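Local atomic coordinates of beta-lactamase (Klebsiella pneumoniae, PDB entry 6KBY), a protein that probably hydrolyses the amide bond of beta-lactam antibiotics to give substituted beta-amino acids, and so confers antibiotic resistance as a class C enzyme. Residues A38-G43 and Y240-M245. Sequence-based numbering, arbitrary orientation.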
ATOM      1  N   ALA A  38      -0.983  14.560  -3.538  1.00  6.80           N
ATOM      2  CA  ALA A  38      -0.072  14.640  -4.666  1.00  7.29           C
ATOM      3  C   ALA A  38      -0.772  14.046  -5.876  1.00  6.90           C
ATOM      4  O   ALA A  38      -1.350  12.953  -5.786  1.00  7.51           O
ATOM      5  CB  ALA A  38       1.210  13.861  -4.368  1.00  8.73           C
ATOM      6  N   VAL A  39      -0.719  14.764  -6.998  1.00  7.37           N
ATOM      7  CA  VAL A  39      -1.353  14.352  -8.245  1.00  7.89           C
ATOM      8  C   VAL A  39      -0.309  14.382  -9.352  1.00  7.40           C
ATOM      9  O   VAL A  39       0.486  15.325  -9.439  1.00  8.01           O
ATOM     10  CB  VAL A  39      -2.524  15.297  -8.604  1.00  8.81           C
ATOM     11  CG1 VAL A  39      -3.108  14.968  -9.967  1.00  9.79           C
ATOM     12  CG2 VAL A  39      -3.603  15.245  -7.531  1.00 10.82           C
ATOM     13  N   THR A  40      -0.315  13.363 -10.205  1.00  7.30           N
ATOM     14  CA  THR A  40       0.446  13.394 -11.447  1.00  8.00           C
ATOM     15  C   THR A  40      -0.495  13.223 -12.632  1.00  7.78           C
ATOM     16  O   THR A  40      -1.410  12.393 -12.601  1.00  8.00           O
ATOM     17  CB  THR A  40       1.577  12.344 -11.475  1.00  9.73           C
ATOM     18  OG1 THR A  40       2.382  12.544 -12.642  1.00 10.15           O
ATOM     19  CG2 THR A  40       1.036  10.912 -11.482  1.00 10.53           C
ATOM     20  N   VAL A  41      -0.280  14.035 -13.663  1.00  8.30           N
ATOM     21  CA  VAL A  41      -0.986  13.906 -14.936  1.00  8.32           C
ATOM     22  C   VAL A  41      -0.188  14.668 -15.982  1.00  8.91           C
ATOM     23  O   VAL A  41       0.410  15.706 -15.685  1.00  8.99           O
ATOM     24  CB  VAL A  41      -2.454  14.394 -14.843  1.00  9.57           C
ATOM     25  CG1 VAL A  41      -2.523  15.847 -14.387  1.00 11.54           C
ATOM     26  CG2 VAL A  41      -3.165  14.222 -16.177  1.00 11.55           C
ATOM     27  N   ASN A  42      -0.164  14.139 -17.209  1.00  9.10           N
ATOM     28  CA  ASN A  42       0.550  14.769 -18.319  1.00  9.40           C
ATOM     29  C   ASN A  42       2.039  14.930 -18.013  1.00 10.84           C
ATOM     30  O   ASN A  42       2.692  15.857 -18.502  1.00 11.25           O
ATOM     31  CB  ASN A  42      -0.092  16.102 -18.722  1.00 11.07           C
ATOM     32  CG  ASN A  42       0.353  16.581 -20.093  1.00 12.23           C
ATOM     33  OD1 ASN A  42       0.603  15.784 -20.998  1.00 12.88           O
ATOM     34  ND2 ASN A  42       0.460  17.899 -20.248  1.00 14.41           N
ATOM     35  N   GLY A  43       2.589  14.028 -17.206  1.00 10.13           N
ATOM     36  CA  GLY A  43       3.988  14.093 -16.837  1.00 12.29           C
ATOM     37  C   GLY A  43       4.338  15.155 -15.821  1.00 12.00           C
ATOM     38  O   GLY A  43       5.525  15.335 -15.526  1.00 14.06           O
ATOM     39  N   TYR A 240       6.862   6.906  -6.395  1.00  7.30           N
ATOM     40  CA  TYR A 240       6.530   5.481  -6.433  1.00  7.34           C
ATOM     41  C   TYR A 240       5.417   5.212  -7.434  1.00  7.07           C
ATOM     42  O   TYR A 240       5.467   4.227  -8.185  1.00  7.43           O
ATOM     43  CB  TYR A 240       6.091   5.073  -5.034  1.00  7.69           C
ATOM     44  CG  TYR A 240       5.781   3.623  -4.732  1.00  7.73           C
ATOM     45  CD1 TYR A 240       6.710   2.611  -4.953  1.00  8.26           C
ATOM     46  CD2 TYR A 240       4.587   3.291  -4.109  1.00  7.89           C
ATOM     47  CE1 TYR A 240       6.438   1.299  -4.593  1.00  9.06           C
ATOM     48  CE2 TYR A 240       4.307   1.996  -3.747  1.00  7.82           C
ATOM     49  CZ  TYR A 240       5.236   1.003  -3.991  1.00  7.64           C
ATOM     50  OH  TYR A 240       4.987  -0.298  -3.608  1.00  8.93           O
ATOM     51  N   VAL A 241       4.403   6.077  -7.458  1.00  7.90           N
ATOM     52  CA  VAL A 241       3.317   5.933  -8.425  1.00  7.84           C
ATOM     53  C   VAL A 241       3.841   6.096  -9.850  1.00  7.85           C
ATOM     54  O   VAL A 241       3.523   5.301 -10.742  1.00  7.83           O
ATOM     55  CB  VAL A 241       2.188   6.924  -8.093  1.00  9.01           C
ATOM     56  CG1 VAL A 241       1.188   7.024  -9.240  1.00 11.22           C
ATOM     57  CG2 VAL A 241       1.493   6.513  -6.799  1.00  9.94           C
ATOM     58  N   GLN A 242       4.660   7.127 -10.086  1.00  7.89           N
ATOM     59  CA  GLN A 242       5.237   7.314 -11.414  1.00  8.37           C
ATOM     60  C   GLN A 242       6.091   6.125 -11.826  1.00  8.13           C
ATOM     61  O   GLN A 242       6.066   5.707 -12.991  1.00  8.22           O
ATOM     62  CB  GLN A 242       6.059   8.603 -11.461  1.00  9.44           C
ATOM     63  CG  GLN A 242       5.235   9.865 -11.390  1.00  9.89           C
ATOM     64  CD  GLN A 242       5.937  11.012 -12.077  1.00 11.72           C
ATOM     65  OE1 GLN A 242       6.872  11.595 -11.527  1.00 12.73           O
ATOM     66  NE2 GLN A 242       5.516  11.322 -13.297  1.00 13.54           N
ATOM     67  N   ALA A 243       6.884   5.592 -10.897  1.00  8.07           N
ATOM     68  CA  ALA A 243       7.704   4.424 -11.208  1.00  8.73           C
ATOM     69  C   ALA A 243       6.830   3.232 -11.581  1.00  7.68           C
ATOM     70  O   ALA A 243       7.159   2.459 -12.495  1.00  8.30           O
ATOM     71  CB  ALA A 243       8.583   4.085 -10.003  1.00  9.56           C
ATOM     72  N   ASN A 244       5.709   3.067 -10.875  1.00  7.60           N
ATOM     73  CA  ASN A 244       4.735   2.033 -11.196  1.00  7.98           C
ATOM     74  C   ASN A 244       4.072   2.244 -12.552  1.00  8.14           C
ATOM     75  O   ASN A 244       3.489   1.295 -13.086  1.00 10.25           O
ATOM     76  CB  ASN A 244       3.687   1.916 -10.084  1.00  7.48           C
ATOM     77  CG  ASN A 244       4.114   0.954  -8.993  1.00  7.35           C
ATOM     78  OD1 ASN A 244       4.028  -0.263  -9.167  1.00  7.86           O
ATOM     79  ND2 ASN A 244       4.600   1.488  -7.869  1.00  7.42           N
ATOM     80  N   MET A 245       4.164   3.442 -13.128  1.00  8.03           N
ATOM     81  CA  MET A 245       3.679   3.703 -14.477  1.00  7.87           C
ATOM     82  C   MET A 245       4.809   3.835 -15.487  1.00  8.84           C
ATOM     83  O   MET A 245       4.577   4.283 -16.616  1.00 10.58           O
ATOM     84  CB  MET A 245       2.765   4.928 -14.490  1.00  8.13           C
ATOM     85  CG  MET A 245       1.524   4.726 -13.636  1.00  8.77           C
ATOM     86  SD  MET A 245       0.247   5.983 -13.853  1.00  8.22           S
ATOM     87  CE  MET A 245       0.995   7.401 -13.066  1.00 11.06           C
TER
HETATM   88  O   HOH W   1       7.023  12.941 -15.292  1.00 19.50           O
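Thr40, Gln242 and Met245 form a small buried packing contact between strand 34-41 of the large antiparallel sheet and the last turn of helix 234-244, with Met245 just beyond it; the helix lies against one face of that sheet. It joins sheet to helix in the serine beta-lactamase fold, away from the AMP pocket. Only about 144 Å² is buried between the segments, and Thr40, whose side chain points toward the helix, supplies most of the strand's share. Its methyl CG2 meets Met245 CE tip to tip at 3.9 Å; a bend in the methionine chain (chi3 -71°) turns that methyl toward the strand. Val241 CG1 stands a little farther from the same CG2, at 4.5 Å; the valine side chain also packs on Ile332 and Phe334 of strand 328-335. With chi1 at -173°, Thr40 sets OG1 opposite its own backbone N, on the Gln242 side. The amide NE2 of Gln242 comes within 3.4 Å of Thr40 OG1, but the angle is too poor for a hydrogen bond. Both side chains bond instead to Asn45 in the next strand: OD1 to Thr40 OG1, which also pairs with Lys44 O, and ND2 to Gln242 OE1. One water accepts from Gln242 NE2 at 3.0 Å and donates to Gly43 O at 2.8 Å. Direct contact is therefore van der Waals packing, while polar coupling runs through Asn45 and the water.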